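Long-range contacts in angiotensin-converting enzyme (Anopheles gambiae, PDB 6S1Y), which probably cleaves dipeptides from the carboxyl end of peptides as a zinc metallopeptidase of the angiotensin-converting enzyme family: residues A[255-261]-A[426-431]; A[228-233]-A[262-266]; A[222-226]-A[238-244]. One frame throughout, in Å; residues are numbered along the deposited sequence.

Overall arrangement
All three contacts lie on the same side of the chain's centre, and they grow less central as they leave the ligand pocket. Interaction 1, about 14 Å from that centre, is buried and reaches the pocket; its chemistry is one backbone hydrogen bond, apolar packing and a Gln255-ligand bond. Interactions 2 and 3, about 27 and 26 Å out, both use helix 203-233. Interaction 2 is partly exposed, with aromatic and aliphatic contacts and a water bridge, whereas interaction 3 is buried and centres on an arginine facing backbone carbonyls. Val225 of interaction 3 packs against Trp257 and Val426 of interaction 1, and Tyr224 touches Thr264 and Pro266 of interaction 2, so this helix borders interaction 1 too.

Interaction 1: A[255-261]-A[426-431]; sequences QTWDNIA and VTKLVF. With KSN ((2~{S})-2-[[(4~{S})-4-azanyl-5-oxidanyl-5-oxidanylidene-pentanoyl]amino]pentanedioic acid), chain H.
The ligand pocket of this zinc peptidase, whose zinc is bound by His357 and His361 of an HExxH helix and by Glu385, is walled here by a loop, 255-261, packed on 426-431, a segment that includes part of helix 414-429. CA atoms pair as Gln255-Phe431 (5.2 Å), Trp257-Val426 (5.1 Å) and Asp258-Thr427 (4.5 Å). The loop is extended at Thr256 (phi/psi -139/144) and makes a 3-10 turn at 258-259, while 426-429 includes a pi-type turn. One hydrogen bond joins the backbones, Trp257 N to Val426 O (2.8 Å, 154°). Trp257 (chi1 m) offers a ring face to Val430: CG1 stands 3.7 Å from the centroid of the six-membered ring, 14° off its normal, a CH-pi contact. Ala261 CB meets Val426 CG2 at 3.8 Å. Thr256 OG1 donates to Asp258 OD1 (3.2 Å) within the loop. At the pocket end, Phe431 CA-H points at Gln255 O (CA to O 3.3 Å), and this oxygen lies at the edge of the Phe431 ring. Lys485 engages Gln255 OE1 and also bonds the ligand. With chi1 p and chi2 t, Gln255 turns its amide to the ligand carboxylate, NE2 donating to KSN O19 at 3.0 Å and 162°.

Interaction 2: A[228-233]-A[262-266]; sequences KLRQKY and DFTTP
The last six residues of helix 203-233 (228-233) pack side-on against a non-regular segment, 262-266, that forms a type I beta turn from Asp262 to Thr265. Phe263 (-52/-30) and Thr264 (-121/18) occupy the turn's central positions, and its closing bond, Thr265 N to Asp262 O, is weak at 3.3 Å. Lys228 and Thr264 set the register, their CA atoms 5.7 Å apart. On the helix, Lys232 N to Lys228 O (3.0 Å) and Tyr233 N to Leu229 O (2.8 Å) keep the i to i+4 pattern.

Apolar contacts gather around Phe263, whose chi1 t carries its ring to the helix. Leu229 CD2 lies at the ring edge, 4.2 Å from Phe263 CE2, and 4.0 Å from Thr264 CG2; Lys232 CG reaches Phe263 CZ at 3.6 Å. The aromatic pair is oblique: the Tyr233 and Phe263 centroids are 5.6 Å apart, the planes at 52°, with Tyr233 CE2 3.8 Å from Phe263 CE2.

Lys228 combines aliphatic and polar roles. Its CB is 3.8 Å from Thr264 CB and its CE 3.5 Å from Thr264 O, while NZ donates to a water (2.6 Å) that in turn donates to Pro266 O (2.5 Å), so the amine reaches the segment's last carbonyl indirectly.

Outside the two segments, Arg147 makes a cation-pi contact with Phe263. Asp262 forms a salt bridge to Arg423 and Thr265 bonds Asn419, so the turn bridges helix 203-233 and helix 414-429.

Interaction 3: A[222-226]-A[238-244]; sequences HAYVR and VSPTGPI
A buried arginine reaching into a curl of backbone carbonyls is the striking feature: Arg226, on helix 203-233, directs its guanidinium into the loop 238-244 that follows the helix and runs into the short strand 244-245. Segment 222-226 is helical, with Arg226 N bonded to His222 O (3.0 Å), and the nearest CA pair is Arg226-Ile244 at 6.4 Å. Arg226, with chi1 and chi2 t and chi3 p, donates from NH1 to Gly242 O (2.8 Å, 148°), an oxygen near the guanidinium plane. Pro240 O lies over a guanidinium face, 3.3 Å from Arg226 NE at an angle too poor for a hydrogen bond, and Arg226 CD is 3.5 Å from Ser239 O. The curl is shaped by Ser239 OG, which accepts from Thr241 N and Gly242 N, each at 3.0 Å, an ST turn and an ST motif together. Beside the arginine, Ile244 (chi1 m, chi2 t) sets CD1 over one face of the His222 ring, 3.8 Å from its centroid and 23° off the normal: a CH-pi contact. Ile244 CG1 lies 3.8 Å from Arg226 CB, and Val238 CG1 is 4.1 Å from Arg226 CG. His222 NE2 bonds Gly468 O, beside the strand partner of 244-245. Arg226 NH2 bonds the carbonyls of His593 and Gly595, so this buried cation is met by neutral backbone oxygens from two loops, tying the helix to both.

Interaction 1: A[255-261]-A[426-431]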
# COMPACT_ATOMS: atom_id res chain seq x y z
N GLN A 255 3.02 7.98 7.77
CA GLN A 255 1.86 7.30 7.23
C GLN A 255 1.29 6.27 8.21
O GLN A 255 0.10 5.99 8.19
CB GLN A 255 2.21 6.62 5.91
CG GLN A 255 3.17 5.45 6.00
CD GLN A 255 3.57 4.97 4.61
OE1 GLN A 255 4.14 5.74 3.82
NE2 GLN A 255 3.20 3.74 4.26
N THR A 256 2.14 5.68 9.04
CA THR A 256 1.72 4.80 10.12
C THR A 256 2.60 5.15 11.31
O THR A 256 3.78 5.48 11.14
CB THR A 256 1.87 3.32 9.76
OG1 THR A 256 3.20 3.08 9.31
CG2 THR A 256 0.92 2.94 8.63
N TRP A 257 2.04 5.09 12.51
CA TRP A 257 2.76 5.50 13.70
C TRP A 257 3.04 4.33 14.64
O TRP A 257 3.29 4.54 15.82
CB TRP A 257 1.98 6.60 14.44
CG TRP A 257 1.49 7.73 13.58
CD1 TRP A 257 1.94 8.09 12.34
CD2 TRP A 257 0.45 8.66 13.91
NE1 TRP A 257 1.23 9.18 11.88
CE2 TRP A 257 0.31 9.54 12.82
CE3 TRP A 257 -0.39 8.82 15.02
CZ2 TRP A 257 -0.63 10.58 12.82
CZ3 TRP A 257 -1.34 9.84 15.00
CH2 TRP A 257 -1.44 10.70 13.91
N ASP A 258 3.01 3.10 14.11
CA ASP A 258 3.26 1.91 14.91
C ASP A 258 4.56 1.97 15.69
O ASP A 258 4.63 1.46 16.81
CB ASP A 258 3.25 0.67 14.00
CG ASP A 258 4.22 0.78 12.82
OD1 ASP A 258 4.12 1.75 12.02
OD2 ASP A 258 5.09 -0.11 12.68
N ASN A 259 5.59 2.62 15.14
CA ASN A 259 6.90 2.65 15.81
C ASN A 259 6.93 3.53 17.06
O ASN A 259 7.87 3.41 17.85
CB ASN A 259 7.99 3.13 14.85
CG ASN A 259 8.36 2.09 13.82
OD1 ASN A 259 8.48 0.91 14.14
ND2 ASN A 259 8.50 2.52 12.56
N ILE A 260 5.95 4.41 17.27
CA ILE A 260 5.88 5.12 18.54
C ILE A 260 4.74 4.61 19.41
O ILE A 260 4.34 5.29 20.37
CB ILE A 260 5.81 6.64 18.33
CG1 ILE A 260 4.66 7.07 17.43
CG2 ILE A 260 7.13 7.16 17.74
CD1 ILE A 260 3.30 7.10 18.11
N ALA A 261 4.20 3.42 19.12
CA ALA A 261 3.07 2.92 19.90
C ALA A 261 3.45 2.71 21.37
O ALA A 261 2.75 3.18 22.27
CB ALA A 261 2.52 1.63 19.31
N VAL A 426 -2.91 3.25 15.92
CA VAL A 426 -1.80 4.03 15.41
C VAL A 426 -1.10 3.31 14.27
O VAL A 426 -0.34 3.93 13.53
CB VAL A 426 -0.79 4.39 16.52
CG1 VAL A 426 -1.43 5.33 17.52
CG2 VAL A 426 -0.25 3.16 17.23
N THR A 427 -1.35 2.02 14.12
CA THR A 427 -0.78 1.24 13.03
C THR A 427 -1.61 1.40 11.77
O THR A 427 -1.06 1.60 10.68
CB THR A 427 -0.71 -0.25 13.39
OG1 THR A 427 0.09 -0.43 14.57
CG2 THR A 427 -0.13 -1.06 12.23
N LYS A 428 -2.93 1.31 11.89
CA LYS A 428 -3.83 1.21 10.74
C LYS A 428 -4.78 2.38 10.58
O LYS A 428 -4.99 2.83 9.46
CB LYS A 428 -4.66 -0.10 10.82
CG LYS A 428 -3.77 -1.35 11.02
CD LYS A 428 -4.42 -2.63 10.54
CE LYS A 428 -4.52 -2.68 9.00
NZ LYS A 428 -3.29 -3.08 8.25
N LEU A 429 -5.38 2.89 11.65
CA LEU A 429 -6.40 3.91 11.42
C LEU A 429 -5.79 5.18 10.85
O LEU A 429 -6.37 5.80 9.95
CB LEU A 429 -7.16 4.21 12.71
CG LEU A 429 -8.26 5.24 12.48
CD1 LEU A 429 -9.38 4.64 11.65
CD2 LEU A 429 -8.79 5.73 13.79
N VAL A 430 -4.61 5.59 11.34
CA VAL A 430 -4.03 6.85 10.89
C VAL A 430 -3.63 6.83 9.42
O VAL A 430 -3.38 7.90 8.83
CB VAL A 430 -2.79 7.22 11.74
CG1 VAL A 430 -3.15 7.25 13.22
CG2 VAL A 430 -1.67 6.27 11.48
N PHE A 431 -3.55 5.66 8.81
CA PHE A 431 -3.08 5.55 7.43
C PHE A 431 -4.14 6.02 6.43
O PHE A 431 -3.80 6.52 5.35
CB PHE A 431 -2.64 4.09 7.19
CG PHE A 431 -2.28 3.78 5.77
CD1 PHE A 431 -1.03 4.07 5.28
CD2 PHE A 431 -3.19 3.15 4.95
CE1 PHE A 431 -0.71 3.79 3.98
CE2 PHE A 431 -2.87 2.88 3.63
CZ PHE A 431 -1.63 3.21 3.16
C10 KSN H . 4.65 -1.98 -6.53
C13 KSN H . 2.87 -3.21 -2.42
C17 KSN H . 3.54 1.68 1.87
C02 KSN H . 2.66 0.44 2.05
C03 KSN H . 2.67 -0.55 0.88
C04 KSN H . 3.85 -0.49 -0.08
C05 KSN H . 4.69 -1.79 -0.18
C07 KSN H . 4.05 -2.24 -2.64
C08 KSN H . 4.77 -2.45 -3.97
C09 KSN H . 3.90 -2.09 -5.19
N01 KSN H . 1.27 0.83 2.28
N06 KSN H . 4.81 -2.56 -1.43
O11 KSN H . 5.91 -1.83 -6.53
O12 KSN H . 4.03 -2.03 -7.65
O14 KSN H . 3.11 -4.34 -1.92
O15 KSN H . 1.69 -2.88 -2.67
O16 KSN H . 5.32 -2.15 0.77
O18 KSN H . 4.75 1.60 2.22
O19 KSN H . 3.14 2.79 1.42

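Interaction 2: A[228-233]-A[262-266]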
# COMPACT_ATOMS: atom_id res chain seq x y z
N LYS A 228 0.69 12.97 24.27
CA LYS A 228 1.78 12.15 24.83
C LYS A 228 3.14 12.58 24.28
O LYS A 228 4.13 12.58 25.01
CB LYS A 228 1.54 10.67 24.54
CG LYS A 228 0.30 10.09 25.16
CD LYS A 228 0.35 10.05 26.70
CE LYS A 228 0.72 8.66 27.21
NZ LYS A 228 0.78 8.65 28.68
N LEU A 229 3.22 12.91 23.00
CA LEU A 229 4.51 13.37 22.47
C LEU A 229 4.95 14.67 23.15
O LEU A 229 6.14 14.87 23.42
CB LEU A 229 4.44 13.56 20.97
CG LEU A 229 4.34 12.29 20.14
CD1 LEU A 229 4.05 12.67 18.71
CD2 LEU A 229 5.64 11.49 20.20
N ARG A 230 4.00 15.55 23.46
CA ARG A 230 4.35 16.78 24.15
C ARG A 230 4.81 16.52 25.58
O ARG A 230 5.71 17.21 26.06
CB ARG A 230 3.14 17.74 24.15
CG ARG A 230 3.39 19.01 24.89
CD ARG A 230 2.28 20.04 24.60
NE ARG A 230 2.44 21.25 25.42
CZ ARG A 230 2.06 21.32 26.69
NH1 ARG A 230 1.49 20.28 27.29
NH2 ARG A 230 2.24 22.44 27.38
N GLN A 231 4.19 15.57 26.29
CA GLN A 231 4.68 15.23 27.63
C GLN A 231 6.09 14.65 27.57
O GLN A 231 6.93 14.95 28.42
CB GLN A 231 3.73 14.25 28.31
CG GLN A 231 2.35 14.81 28.65
CD GLN A 231 2.40 15.91 29.70
OE1 GLN A 231 2.95 15.73 30.77
NE2 GLN A 231 1.79 17.05 29.39
N LYS A 232 6.38 13.85 26.54
CA LYS A 232 7.70 13.22 26.40
C LYS A 232 8.76 14.19 25.91
O LYS A 232 9.87 14.22 26.44
CB LYS A 232 7.60 12.01 25.46
CG LYS A 232 7.70 10.63 26.15
CD LYS A 232 6.66 10.43 27.26
CE LYS A 232 5.25 10.15 26.71
NZ LYS A 232 4.15 10.51 27.67
N TYR A 233 8.45 15.02 24.91
CA TYR A 233 9.45 15.86 24.28
C TYR A 233 9.40 17.32 24.69
O TYR A 233 10.39 18.03 24.47
CB TYR A 233 9.31 15.80 22.75
CG TYR A 233 9.79 14.53 22.07
CD1 TYR A 233 11.12 14.09 22.19
CD2 TYR A 233 8.94 13.81 21.28
CE1 TYR A 233 11.54 12.95 21.55
CE2 TYR A 233 9.36 12.68 20.62
CZ TYR A 233 10.65 12.26 20.75
OH TYR A 233 11.03 11.13 20.06
N ASP A 262 4.55 2.00 21.63
CA ASP A 262 4.93 1.75 23.01
C ASP A 262 5.36 3.02 23.70
O ASP A 262 5.02 3.25 24.87
CB ASP A 262 6.05 0.70 23.09
CG ASP A 262 5.57 -0.70 22.74
OD1 ASP A 262 4.34 -0.89 22.55
OD2 ASP A 262 6.42 -1.61 22.63
N PHE A 263 6.15 3.85 23.02
CA PHE A 263 6.58 5.16 23.51
C PHE A 263 5.42 6.03 23.99
O PHE A 263 5.60 6.86 24.89
CB PHE A 263 7.34 5.84 22.36
CG PHE A 263 8.10 7.06 22.74
CD1 PHE A 263 9.12 6.99 23.67
CD2 PHE A 263 7.85 8.28 22.10
CE1 PHE A 263 9.85 8.12 24.01
CE2 PHE A 263 8.57 9.41 22.43
CZ PHE A 263 9.57 9.34 23.38
N THR A 264 4.23 5.89 23.40
CA THR A 264 3.11 6.75 23.75
C THR A 264 1.89 5.99 24.27
O THR A 264 0.81 6.57 24.35
CB THR A 264 2.70 7.60 22.54
OG1 THR A 264 2.29 6.73 21.47
CG2 THR A 264 3.85 8.47 22.07
N THR A 265 2.06 4.74 24.70
CA THR A 265 0.92 3.90 24.97
C THR A 265 0.22 4.30 26.27
O THR A 265 0.85 4.84 27.19
CB THR A 265 1.35 2.42 25.04
OG1 THR A 265 0.20 1.57 24.94
CG2 THR A 265 2.09 2.08 26.35
N PRO A 266 -1.07 4.03 26.38
CA PRO A 266 -1.79 4.42 27.60
C PRO A 266 -1.25 3.81 28.88
O PRO A 266 -1.23 4.48 29.92
CB PRO A 266 -3.22 3.96 27.31
CG PRO A 266 -3.36 4.07 25.84
CD PRO A 266 -1.99 3.62 25.30
O HOH W 1 0.13 6.61 30.14

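Interaction 3: A[222-226]-A[238-244]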
# COMPACT_ATOMS: atom_id res chain seq x y z
N HIS A 222 -5.27 11.25 16.98
CA HIS A 222 -4.32 12.33 16.78
C HIS A 222 -4.14 13.17 18.03
O HIS A 222 -3.02 13.54 18.39
CB HIS A 222 -4.80 13.20 15.62
CG HIS A 222 -3.99 14.44 15.40
ND1 HIS A 222 -4.04 15.51 16.26
CD2 HIS A 222 -3.12 14.76 14.43
CE1 HIS A 222 -3.21 16.44 15.83
NE2 HIS A 222 -2.64 16.01 14.71
N ALA A 223 -5.24 13.50 18.71
CA ALA A 223 -5.14 14.37 19.88
C ALA A 223 -4.42 13.68 21.03
O ALA A 223 -3.66 14.31 21.77
CB ALA A 223 -6.53 14.81 20.31
N TYR A 224 -4.65 12.38 21.21
CA TYR A 224 -3.96 11.66 22.28
C TYR A 224 -2.47 11.54 21.99
O TYR A 224 -1.63 11.81 22.85
CB TYR A 224 -4.59 10.29 22.48
CG TYR A 224 -4.04 9.56 23.69
CD1 TYR A 224 -4.54 9.83 24.95
CD2 TYR A 224 -2.98 8.66 23.58
CE1 TYR A 224 -4.03 9.21 26.07
CE2 TYR A 224 -2.47 8.01 24.71
CZ TYR A 224 -2.99 8.29 25.95
OH TYR A 224 -2.50 7.68 27.07
N VAL A 225 -2.12 11.16 20.76
CA VAL A 225 -0.71 11.04 20.39
C VAL A 225 0.01 12.37 20.61
O VAL A 225 1.09 12.42 21.20
CB VAL A 225 -0.56 10.56 18.94
CG1 VAL A 225 0.89 10.59 18.47
CG2 VAL A 225 -1.13 9.15 18.80
N ARG A 226 -0.59 13.46 20.14
CA ARG A 226 0.03 14.77 20.32
C ARG A 226 0.23 15.09 21.80
O ARG A 226 1.28 15.60 22.19
CB ARG A 226 -0.81 15.84 19.63
CG ARG A 226 -0.38 17.29 19.89
CD ARG A 226 -1.17 18.28 19.03
NE ARG A 226 -2.59 18.32 19.37
CZ ARG A 226 -3.50 19.02 18.67
NH1 ARG A 226 -3.12 19.72 17.63
NH2 ARG A 226 -4.78 19.00 19.04
N VAL A 238 6.67 20.29 20.60
CA VAL A 238 5.34 19.84 20.21
C VAL A 238 4.32 20.86 20.71
O VAL A 238 4.02 20.93 21.90
CB VAL A 238 5.02 18.44 20.75
CG1 VAL A 238 3.68 17.99 20.18
CG2 VAL A 238 6.14 17.44 20.43
N SER A 239 3.74 21.60 19.79
CA SER A 239 2.67 22.51 20.14
C SER A 239 1.45 21.74 20.63
O SER A 239 1.09 20.70 20.06
CB SER A 239 2.29 23.36 18.93
OG SER A 239 1.03 23.91 19.18
N PRO A 240 0.76 22.22 21.66
CA PRO A 240 -0.49 21.55 22.05
C PRO A 240 -1.64 21.77 21.08
O PRO A 240 -2.65 21.06 21.20
CB PRO A 240 -0.80 22.17 23.41
CG PRO A 240 -0.20 23.54 23.35
CD PRO A 240 1.03 23.42 22.47
N THR A 241 -1.53 22.71 20.14
CA THR A 241 -2.67 23.06 19.29
C THR A 241 -2.39 22.98 17.81
O THR A 241 -3.35 23.00 17.02
CB THR A 241 -3.14 24.50 19.57
OG1 THR A 241 -2.03 25.37 19.36
CG2 THR A 241 -3.67 24.65 20.99
N GLY A 242 -1.13 22.96 17.40
CA GLY A 242 -0.80 22.90 16.00
C GLY A 242 -0.63 21.47 15.52
O GLY A 242 -0.75 20.51 16.27
N PRO A 243 -0.33 21.32 14.24
CA PRO A 243 -0.08 19.98 13.69
C PRO A 243 1.14 19.35 14.34
O PRO A 243 2.03 20.04 14.85
CB PRO A 243 0.15 20.24 12.19
CG PRO A 243 -0.39 21.60 11.93
CD PRO A 243 -0.20 22.38 13.22
N ILE A 244 1.19 18.02 14.32
CA ILE A 244 2.29 17.28 14.94
C ILE A 244 3.52 17.36 14.03
O ILE A 244 3.40 17.05 12.83
CB ILE A 244 1.91 15.82 15.18
CG1 ILE A 244 0.71 15.71 16.10
CG2 ILE A 244 3.09 15.05 15.72
CD1 ILE A 244 0.12 14.32 16.11